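Local coordinates for protein pectinesterase (Sitophilus oryzae, PDB 4PMH) that hydrolyses the methyl esters of pectin, leaving de-esterified polygalacturonate and methanol, and probably helps the weevil digest plant cell walls, at residues V80-I91 and V151-V162; T50-N60 and L123-Y131. All coordinates share one frame; numbering follows the deposited sequence.

Contact 1 (V80-I91 and V151-V162)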
loop_
_atom_site.group_PDB
_atom_site.type_symbol
_atom_site.label_atom_id
_atom_site.label_comp_id
_atom_site.label_asym_id
_atom_site.label_seq_id
_atom_site.Cartn_x
_atom_site.Cartn_y
_atom_site.Cartn_z
ATOM N N VAL A 80 9.425 -11.725 -5.186
ATOM C CA VAL A 80 9.972 -12.028 -3.855
ATOM C C VAL A 80 8.796 -12.359 -2.952
ATOM O O VAL A 80 7.916 -11.516 -2.743
ATOM C CB VAL A 80 10.746 -10.828 -3.283
ATOM C CG1 VAL A 80 11.367 -11.172 -1.933
ATOM C CG2 VAL A 80 11.803 -10.362 -4.267
ATOM N N TYR A 81 8.754 -13.600 -2.467
ATOM C CA TYR A 81 7.654 -14.096 -1.661
ATOM C C TYR A 81 8.204 -14.377 -0.277
ATOM O O TYR A 81 9.149 -15.164 -0.128
ATOM C CB TYR A 81 7.062 -15.391 -2.222
ATOM C CG TYR A 81 6.223 -15.284 -3.490
ATOM C CD1 TYR A 81 5.912 -14.066 -4.068
ATOM C CD2 TYR A 81 5.714 -16.434 -4.093
ATOM C CE1 TYR A 81 5.151 -13.999 -5.221
ATOM C CE2 TYR A 81 4.928 -16.377 -5.238
ATOM C CZ TYR A 81 4.658 -15.157 -5.797
ATOM O OH TYR A 81 3.901 -15.086 -6.950
ATOM N N ILE A 82 7.621 -13.719 0.721
ATOM C CA ILE A 82 7.939 -14.004 2.130
ATOM C C ILE A 82 6.758 -14.731 2.744
ATOM O O ILE A 82 5.771 -14.100 3.095
ATOM C CB ILE A 82 8.226 -12.747 2.990
ATOM C CG1 ILE A 82 9.069 -11.705 2.253
ATOM C CG2 ILE A 82 8.827 -13.170 4.327
ATOM C CD1 ILE A 82 10.539 -12.000 2.099
ATOM N N PRO A 83 6.835 -16.069 2.864
ATOM C CA PRO A 83 5.777 -16.826 3.517
ATOM C C PRO A 83 5.814 -16.630 5.033
ATOM O O PRO A 83 6.808 -16.162 5.567
ATOM C CB PRO A 83 6.113 -18.270 3.149
ATOM C CG PRO A 83 7.596 -18.273 3.082
ATOM C CD PRO A 83 7.978 -16.929 2.522
ATOM N N ASN A 84 4.745 -17.018 5.710
ATOM C CA ASN A 84 4.662 -16.837 7.163
ATOM C C ASN A 84 5.825 -17.559 7.847
ATOM O O ASN A 84 6.132 -18.694 7.506
ATOM C CB ASN A 84 3.324 -17.339 7.703
ATOM C CG ASN A 84 2.938 -16.690 9.040
ATOM O OD1 ASN A 84 3.749 -16.060 9.715
ATOM N ND2 ASN A 84 1.687 -16.853 9.419
ATOM N N THR A 85 6.497 -16.866 8.761
ATOM C CA THR A 85 7.659 -17.399 9.457
ATOM C C THR A 85 7.855 -16.582 10.723
ATOM O O THR A 85 7.401 -15.460 10.796
ATOM C CB THR A 85 8.951 -17.306 8.599
ATOM O OG1 THR A 85 10.091 -17.660 9.386
ATOM C CG2 THR A 85 9.182 -15.884 8.054
ATOM N N LYS A 86 8.525 -17.151 11.713
ATOM C CA LYS A 86 8.849 -16.429 12.955
ATOM C C LYS A 86 10.221 -15.776 12.865
ATOM O O LYS A 86 10.635 -15.090 13.803
ATOM C CB LYS A 86 8.848 -17.369 14.171
ATOM C CG LYS A 86 7.637 -18.287 14.310
ATOM C CD LYS A 86 6.331 -17.511 14.346
ATOM C CE LYS A 86 5.199 -18.346 14.944
ATOM N NZ LYS A 86 5.226 -18.329 16.443
ATOM N N VAL A 87 10.942 -16.005 11.763
ATOM C CA VAL A 87 12.224 -15.320 11.555
ATOM C C VAL A 87 12.001 -13.849 11.154
ATOM O O VAL A 87 11.399 -13.593 10.088
ATOM C CB VAL A 87 13.073 -15.975 10.447
ATOM C CG1 VAL A 87 14.406 -15.247 10.334
ATOM C CG2 VAL A 87 13.301 -17.459 10.734
ATOM N N PRO A 88 12.496 -12.880 11.971
ATOM C CA PRO A 88 12.402 -11.477 11.544
ATOM C C PRO A 88 13.396 -11.188 10.413
ATOM O O PRO A 88 14.588 -11.458 10.550
ATOM C CB PRO A 88 12.745 -10.671 12.823
ATOM C CG PRO A 88 12.828 -11.685 13.919
ATOM C CD PRO A 88 13.208 -12.978 13.253
ATOM N N LEU A 89 12.901 -10.618 9.320
ATOM C CA LEU A 89 13.712 -10.363 8.148
ATOM C C LEU A 89 13.777 -8.880 7.782
ATOM O O LEU A 89 12.763 -8.174 7.794
ATOM C CB LEU A 89 13.131 -11.135 6.969
ATOM C CG LEU A 89 12.926 -12.648 7.093
ATOM C CD1 LEU A 89 12.255 -13.170 5.815
ATOM C CD2 LEU A 89 14.226 -13.379 7.293
ATOM N N THR A 90 14.987 -8.415 7.466
ATOM C CA THR A 90 15.211 -7.105 6.880
ATOM C C THR A 90 15.796 -7.338 5.489
ATOM O O THR A 90 16.817 -8.008 5.350
ATOM C CB THR A 90 16.196 -6.299 7.745
ATOM O OG1 THR A 90 15.603 -6.089 9.026
ATOM C CG2 THR A 90 16.530 -4.967 7.117
ATOM N N ILE A 91 15.125 -6.830 4.466
ATOM C CA ILE A 91 15.580 -6.954 3.092
ATOM C C ILE A 91 15.891 -5.558 2.599
ATOM O O ILE A 91 14.988 -4.725 2.497
ATOM C CB ILE A 91 14.496 -7.618 2.197
ATOM C CG1 ILE A 91 14.170 -9.029 2.705
ATOM C CG2 ILE A 91 14.950 -7.703 0.733
ATOM C CD1 ILE A 91 12.950 -9.093 3.583
ATOM N N VAL A 151 4.360 -8.350 -7.033
ATOM C CA VAL A 151 5.805 -8.550 -7.256
ATOM C C VAL A 151 6.565 -8.914 -5.960
ATOM O O VAL A 151 7.332 -9.872 -5.941
ATOM C CB VAL A 151 6.433 -7.330 -7.979
ATOM C CG1 VAL A 151 7.949 -7.417 -8.032
ATOM C CG2 VAL A 151 5.835 -7.196 -9.371
ATOM N N PHE A 152 6.304 -8.183 -4.883
ATOM C CA PHE A 152 6.893 -8.439 -3.563
ATOM C C PHE A 152 5.739 -8.684 -2.562
ATOM O O PHE A 152 4.970 -7.773 -2.247
ATOM C CB PHE A 152 7.713 -7.209 -3.181
ATOM C CG PHE A 152 8.802 -7.441 -2.165
ATOM C CD1 PHE A 152 8.503 -7.816 -0.858
ATOM C CD2 PHE A 152 10.126 -7.148 -2.484
ATOM C CE1 PHE A 152 9.517 -7.975 0.083
ATOM C CE2 PHE A 152 11.140 -7.286 -1.548
ATOM C CZ PHE A 152 10.829 -7.697 -0.253
ATOM N N TRP A 153 5.630 -9.919 -2.059
ATOM C CA TRP A 153 4.461 -10.389 -1.320
ATOM C C TRP A 153 4.882 -10.809 0.097
ATOM O O TRP A 153 5.594 -11.784 0.267
ATOM C CB TRP A 153 3.848 -11.580 -2.058
ATOM C CG TRP A 153 2.461 -11.984 -1.612
ATOM C CD1 TRP A 153 1.834 -11.682 -0.430
ATOM C CD2 TRP A 153 1.550 -12.810 -2.343
ATOM N NE1 TRP A 153 0.584 -12.250 -0.394
ATOM C CE2 TRP A 153 0.389 -12.952 -1.557
ATOM C CE3 TRP A 153 1.597 -13.424 -3.602
ATOM C CZ2 TRP A 153 -0.716 -13.673 -1.990
ATOM C CZ3 TRP A 153 0.505 -14.157 -4.027
ATOM C CH2 TRP A 153 -0.643 -14.271 -3.229
ATOM N N VAL A 154 4.450 -10.052 1.102
ATOM C CA VAL A 154 4.886 -10.274 2.481
ATOM C C VAL A 154 3.732 -10.860 3.285
ATOM O O VAL A 154 2.736 -10.176 3.516
ATOM C CB VAL A 154 5.331 -8.961 3.146
ATOM C CG1 VAL A 154 5.826 -9.216 4.566
ATOM C CG2 VAL A 154 6.398 -8.275 2.322
ATOM N N LYS A 155 3.884 -12.123 3.691
ATOM C CA LYS A 155 2.960 -12.824 4.576
ATOM C C LYS A 155 3.579 -13.177 5.926
ATOM O O LYS A 155 3.061 -14.046 6.601
ATOM C CB LYS A 155 2.484 -14.126 3.908
ATOM C CG LYS A 155 1.586 -13.885 2.712
ATOM C CD LYS A 155 1.204 -15.176 1.995
ATOM C CE LYS A 155 -0.051 -15.820 2.572
ATOM N NZ LYS A 155 -1.304 -15.140 2.143
ATOM N N ALA A 156 4.681 -12.542 6.313
ATOM C CA ALA A 156 5.281 -12.777 7.612
ATOM C C ALA A 156 5.289 -11.471 8.384
ATOM O O ALA A 156 5.432 -10.404 7.795
ATOM C CB ALA A 156 6.712 -13.296 7.467
ATOM N N PRO A 157 5.133 -11.550 9.714
ATOM C CA PRO A 157 5.245 -10.350 10.543
ATOM C C PRO A 157 6.677 -9.874 10.683
ATOM O O PRO A 157 7.599 -10.625 10.435
ATOM C CB PRO A 157 4.702 -10.799 11.911
ATOM C CG PRO A 157 4.851 -12.272 11.929
ATOM C CD PRO A 157 4.767 -12.748 10.497
ATOM N N ALA A 158 6.859 -8.611 11.049
ATOM C CA ALA A 158 8.182 -8.119 11.457
ATOM C C ALA A 158 9.202 -7.919 10.323
ATOM O O ALA A 158 10.407 -7.760 10.571
ATOM C CB ALA A 158 8.775 -9.064 12.504
ATOM N N VAL A 159 8.725 -7.941 9.081
ATOM C CA VAL A 159 9.580 -7.706 7.956
ATOM C C VAL A 159 9.870 -6.218 7.818
ATOM O O VAL A 159 8.961 -5.383 7.941
ATOM C CB VAL A 159 8.927 -8.202 6.640
ATOM C CG1 VAL A 159 9.772 -7.803 5.458
ATOM C CG2 VAL A 159 8.746 -9.700 6.689
ATOM N N GLN A 160 11.134 -5.910 7.533
ATOM C CA GLN A 160 11.580 -4.580 7.189
ATOM C C GLN A 160 12.027 -4.576 5.707
ATOM O O GLN A 160 12.784 -5.461 5.274
ATOM C CB GLN A 160 12.746 -4.150 8.104
ATOM C CG GLN A 160 12.395 -4.105 9.592
ATOM C CD GLN A 160 13.567 -3.673 10.465
ATOM O OE1 GLN A 160 14.731 -3.750 10.052
ATOM N NE2 GLN A 160 13.271 -3.257 11.684
ATOM N N ILE A 161 11.529 -3.607 4.932
ATOM C CA ILE A 161 11.905 -3.445 3.530
ATOM C C ILE A 161 12.534 -2.067 3.423
ATOM O O ILE A 161 11.900 -1.078 3.782
ATOM C CB ILE A 161 10.677 -3.532 2.581
ATOM C CG1 ILE A 161 9.995 -4.890 2.674
ATOM C CG2 ILE A 161 11.120 -3.299 1.147
ATOM C CD1 ILE A 161 8.678 -4.959 1.894
ATOM N N VAL A 162 13.772 -1.995 2.946
ATOM C CA VAL A 162 14.573 -0.777 3.094
ATOM C C VAL A 162 15.372 -0.501 1.835
ATOM O O VAL A 162 15.920 -1.427 1.245
ATOM C CB VAL A 162 15.568 -0.942 4.256
ATOM C CG1 VAL A 162 16.348 0.346 4.511
ATOM C CG2 VAL A 162 14.841 -1.416 5.497
HETATM O O HOH W 1 8.597 -12.906 11.956
HETATM O O HOH W 2 10.057 -11.295 9.070
#
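Ile91, Ile82 and Phe152 lose more surface than most residues here, and all three point to the same inner side of two consecutive coils of a right-handed parallel beta-helix, the fold of pectin methylesterases. Phe152 has CG roughly anti to its backbone N (chi1 -157°), which lays the ring alongside Val80. Val80 CB then sits over one ring face, 4.0 Å from the centroid, a CH-pi contact. Ile91 CG2 comes to the edge of the same ring, 4.2 Å from CZ, joining strand 89-91 to strand 152-154, while Ile91 CD1 reaches Val159 CG1. Ile82 CG2 touches Ala156 CB (3.8 Å) and, more loosely, Val159 CG2, both in the loop. On the other face of the 80-82 strand, the edge of Trp153 points at the face of Tyr81, planes at 82°.

Both pairs of strands run parallel and are joined by backbone bonds, for instance Ile82 N to Trp153 O (2.8 Å) and Ile91 N to Gln160 O. Between them the 80-91 turn is two residues longer, and a water donating to Val87 O and Pro157 O while accepting from Leu89 N bridges the turns. On the 90-160 pair, Thr90 OG1 donates to Gln160 OE1 at 2.7 Å, from well above the amide carbonyl plane. A valine at Thr90 would probably leave Gln160 OE1 without this donor, its amide then held from the NE2 side by Gln189, and Arg66, which also bonds the hydroxyl, without one partner.

Strand 67-71 flanks 89-91 on the side away from 160-162. Helix 51-61 packs on Val80, Ile82 and Leu89, and helix 131-138 lies against Tyr81 and Trp153.

Contact 2 (T50-N60 and L123-Y131); sequences TIQAAVNAAIN and LFNSADPAY
The Phe124 ring meets the side chain of Gln52 obliquely, with CE1 3.8 Å from Gln52 CG and the amide plane 35° from the ring plane; Tyr134 stacks on this ring and Tyr81 also meets it. Gln52 bends at chi2 (57°), which brings its NE2 to Asn56 OD1, one helical turn on, at 3.1 Å. The acceptor lies in the Gln52 amide plane, but the donor stands above the plane of the Asn56 carbonyl. Gln52 OE1 takes the backbone N of Tyr81, so both ends of this amide are engaged.

Pro129 buries the largest area of the loop: its CG packs 3.3 Å from Asn60 OD1 and 3.6 Å from Asn56 OD1, and its CB touches Ile59 CG2. At the start of the helix Thr50 CG2 slides past Leu123 CD2 at 3.6 Å, while Thr50 OG1 caps Ala53 N.

The polar links from helix to loop pass through water. One molecule accepts from Asn56 ND2 and donates to Leu123 O and to Asp128 OD2 (2.7 Å); another donates to Asn56 OD1 and accepts from Ala130 N. With donors at OD1 and an acceptor at ND2, the amide flip of Asn56 is well defined. Asp128 OD2 also receives Asn125 N from above the carboxylate plane, and this set of donors is consistent with an ionised Asp128 in an interface whose polar links run through water.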
loop_
_atom_site.group_PDB
_atom_site.type_symbol
_atom_site.label_atom_id
_atom_site.label_comp_id
_atom_site.label_asym_id
_atom_site.label_seq_id
_atom_site.Cartn_x
_atom_site.Cartn_y
_atom_site.Cartn_z
ATOM N N THR A 50 19.396 -15.433 -6.936
ATOM C CA THR A 50 18.039 -14.894 -6.951
ATOM C C THR A 50 17.754 -14.355 -5.544
ATOM O O THR A 50 18.369 -14.796 -4.570
ATOM C CB THR A 50 16.994 -15.957 -7.302
ATOM O OG1 THR A 50 17.013 -16.988 -6.314
ATOM C CG2 THR A 50 17.259 -16.564 -8.670
ATOM N N ILE A 51 16.809 -13.427 -5.441
ATOM C CA ILE A 51 16.415 -12.892 -4.142
ATOM C C ILE A 51 15.681 -13.965 -3.348
ATOM O O ILE A 51 15.929 -14.143 -2.142
ATOM C CB ILE A 51 15.546 -11.617 -4.256
ATOM C CG1 ILE A 51 16.280 -10.518 -5.042
ATOM C CG2 ILE A 51 15.170 -11.110 -2.848
ATOM C CD1 ILE A 51 15.367 -9.497 -5.690
ATOM N N GLN A 52 14.800 -14.705 -4.030
ATOM C CA GLN A 52 14.027 -15.774 -3.385
ATOM C C GLN A 52 14.975 -16.725 -2.658
ATOM O O GLN A 52 14.683 -17.140 -1.550
ATOM C CB GLN A 52 13.162 -16.556 -4.392
ATOM C CG GLN A 52 12.081 -17.412 -3.716
ATOM C CD GLN A 52 11.155 -16.575 -2.842
ATOM O OE1 GLN A 52 10.581 -15.590 -3.302
ATOM N NE2 GLN A 52 11.049 -16.936 -1.563
ATOM N N ALA A 53 16.101 -17.065 -3.291
ATOM C CA ALA A 53 17.074 -17.979 -2.685
ATOM C C ALA A 53 17.632 -17.459 -1.365
ATOM O O ALA A 53 17.852 -18.233 -0.444
ATOM C CB ALA A 53 18.214 -18.291 -3.642
ATOM N N ALA A 54 17.858 -16.158 -1.269
ATOM C CA ALA A 54 18.349 -15.571 -0.018
ATOM C C ALA A 54 17.241 -15.609 1.049
ATOM O O ALA A 54 17.506 -15.891 2.198
ATOM C CB ALA A 54 18.812 -14.152 -0.243
ATOM N N VAL A 55 16.001 -15.305 0.642
ATOM C CA VAL A 55 14.835 -15.314 1.530
ATOM C C VAL A 55 14.653 -16.717 2.093
ATOM O O VAL A 55 14.477 -16.898 3.311
ATOM C CB VAL A 55 13.543 -14.848 0.804
ATOM C CG1 VAL A 55 12.285 -15.200 1.597
ATOM C CG2 VAL A 55 13.613 -13.362 0.504
ATOM N N ASN A 56 14.757 -17.701 1.200
ATOM C CA ASN A 56 14.593 -19.086 1.554
ATOM C C ASN A 56 15.647 -19.492 2.569
ATOM O O ASN A 56 15.342 -20.167 3.543
ATOM C CB ASN A 56 14.744 -19.983 0.326
ATOM C CG ASN A 56 13.557 -19.915 -0.618
ATOM O OD1 ASN A 56 12.508 -19.353 -0.298
ATOM N ND2 ASN A 56 13.716 -20.513 -1.795
ATOM N N ALA A 57 16.889 -19.102 2.331
ATOM C CA ALA A 57 17.973 -19.457 3.260
ATOM C C ALA A 57 17.703 -18.928 4.662
ATOM O O ALA A 57 17.829 -19.666 5.642
ATOM C CB ALA A 57 19.325 -18.955 2.757
ATOM N N ALA A 58 17.324 -17.654 4.736
ATOM C CA ALA A 58 17.028 -16.998 6.014
ATOM C C ALA A 58 15.834 -17.640 6.745
ATOM O O ALA A 58 15.889 -17.887 7.954
ATOM C CB ALA A 58 16.785 -15.507 5.796
ATOM N N ILE A 59 14.762 -17.938 6.009
ATOM C CA ILE A 59 13.590 -18.552 6.612
ATOM C C ILE A 59 13.891 -19.982 7.082
ATOM O O ILE A 59 13.568 -20.340 8.228
ATOM C CB ILE A 59 12.395 -18.536 5.645
ATOM C CG1 ILE A 59 11.953 -17.092 5.430
ATOM C CG2 ILE A 59 11.251 -19.410 6.189
ATOM C CD1 ILE A 59 10.765 -16.933 4.513
ATOM N N ASN A 60 14.534 -20.769 6.217
ATOM C CA ASN A 60 14.825 -22.173 6.510
ATOM C C ASN A 60 15.773 -22.315 7.715
ATOM O O ASN A 60 15.658 -23.268 8.482
ATOM C CB ASN A 60 15.428 -22.890 5.308
ATOM C CG ASN A 60 14.432 -23.101 4.172
ATOM O OD1 ASN A 60 13.215 -23.230 4.379
ATOM N ND2 ASN A 60 14.950 -23.127 2.956
ATOM N N LEU A 123 11.822 -19.877 -10.180
ATOM C CA LEU A 123 12.250 -19.438 -8.853
ATOM C C LEU A 123 11.863 -20.426 -7.750
ATOM O O LEU A 123 12.305 -20.266 -6.602
ATOM C CB LEU A 123 11.669 -18.058 -8.539
ATOM C CG LEU A 123 12.194 -16.935 -9.429
ATOM C CD1 LEU A 123 11.301 -15.712 -9.297
ATOM C CD2 LEU A 123 13.641 -16.597 -9.079
ATOM N N PHE A 124 11.052 -21.437 -8.087
ATOM C CA PHE A 124 10.395 -22.249 -7.064
ATOM C C PHE A 124 10.549 -23.758 -7.281
ATOM O O PHE A 124 10.219 -24.282 -8.349
ATOM C CB PHE A 124 8.916 -21.856 -6.949
ATOM C CG PHE A 124 8.713 -20.419 -6.570
ATOM C CD1 PHE A 124 8.836 -20.012 -5.245
ATOM C CD2 PHE A 124 8.395 -19.480 -7.525
ATOM C CE1 PHE A 124 8.666 -18.691 -4.888
ATOM C CE2 PHE A 124 8.213 -18.157 -7.188
ATOM C CZ PHE A 124 8.344 -17.754 -5.863
ATOM N N ASN A 125 11.109 -24.427 -6.277
ATOM C CA ASN A 125 11.089 -25.893 -6.198
ATOM C C ASN A 125 10.031 -26.321 -5.174
ATOM O O ASN A 125 9.761 -25.597 -4.197
ATOM C CB ASN A 125 12.497 -26.423 -5.834
ATOM C CG ASN A 125 12.549 -27.939 -5.685
ATOM O OD1 ASN A 125 12.125 -28.479 -4.668
ATOM N ND2 ASN A 125 13.113 -28.628 -6.682
ATOM N N SER A 126 9.438 -27.494 -5.380
ATOM C CA SER A 126 8.346 -27.974 -4.514
ATOM C C SER A 126 8.732 -28.146 -3.042
ATOM O O SER A 126 7.864 -28.178 -2.168
ATOM C CB SER A 126 7.773 -29.289 -5.067
ATOM O OG SER A 126 8.778 -30.273 -5.053
ATOM N N ALA A 127 10.027 -28.250 -2.767
ATOM C CA ALA A 127 10.537 -28.299 -1.392
ATOM C C ALA A 127 10.697 -26.947 -0.707
ATOM O O ALA A 127 10.894 -26.912 0.509
ATOM C CB ALA A 127 11.873 -29.029 -1.364
ATOM N N ASP A 128 10.628 -25.848 -1.462
ATOM C CA ASP A 128 10.927 -24.501 -0.919
ATOM C C ASP A 128 9.771 -23.878 -0.087
ATOM O O ASP A 128 8.589 -24.065 -0.394
ATOM C CB ASP A 128 11.320 -23.532 -2.052
ATOM C CG ASP A 128 12.580 -23.963 -2.811
ATOM O OD1 ASP A 128 13.421 -24.687 -2.237
ATOM O OD2 ASP A 128 12.755 -23.561 -3.994
ATOM N N PRO A 129 10.116 -23.099 0.961
ATOM C CA PRO A 129 9.116 -22.568 1.889
ATOM C C PRO A 129 8.013 -21.706 1.281
ATOM O O PRO A 129 6.923 -21.691 1.825
ATOM C CB PRO A 129 9.948 -21.765 2.905
ATOM C CG PRO A 129 11.273 -21.560 2.262
ATOM C CD PRO A 129 11.486 -22.728 1.356
ATOM N N ALA A 130 8.259 -21.021 0.166
ATOM C CA ALA A 130 7.189 -20.229 -0.488
ATOM C C ALA A 130 6.474 -20.958 -1.632
ATOM O O ALA A 130 5.718 -20.328 -2.403
ATOM C CB ALA A 130 7.737 -18.901 -0.990
ATOM N N TYR A 131 6.674 -22.273 -1.737
ATOM C CA TYR A 131 6.146 -23.019 -2.877
ATOM C C TYR A 131 4.612 -22.982 -2.916
ATOM O O TYR A 131 4.017 -22.850 -3.991
ATOM C CB TYR A 131 6.661 -24.470 -2.879
ATOM C CG TYR A 131 6.206 -25.239 -4.104
ATOM C CD1 TYR A 131 6.874 -25.117 -5.312
ATOM C CD2 TYR A 131 5.082 -26.045 -4.060
ATOM C CE1 TYR A 131 6.441 -25.801 -6.442
ATOM C CE2 TYR A 131 4.647 -26.734 -5.185
ATOM C CZ TYR A 131 5.325 -26.603 -6.360
ATOM O OH TYR A 131 4.904 -27.292 -7.472
HETATM O O HOH W 3 11.881 -20.993 -4.049
HETATM O O HOH W 4 10.391 -20.391 -1.662
HETATM O O HOH W 5 15.032 -23.916 0.089
#

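Overall arrangement
Contacts 1 and 2 lie on the same side of the chain's centre, their own centres about 12 Å apart, and they meet at strand 80-82. Tyr81 of contact 1 touches both segments of contact 2: its N is 2.8 Å from Gln52 OE1, a probable hydrogen bond, and its CD2 packs 3.4 Å from Phe124 CZ. Pro83 CD meets Ile59 CD1 at the same distance. The helix of contact 2 lies on strand 80-82, with Tyr81 O 3.6 Å from Val55 CG1. The side chain of Val151 in contact 1 is about 11 Å from that of Asp200, the probable proton donor, and about 12 Å from that of Gln177, which probably binds the substrate; contact 2 lies away from these sites.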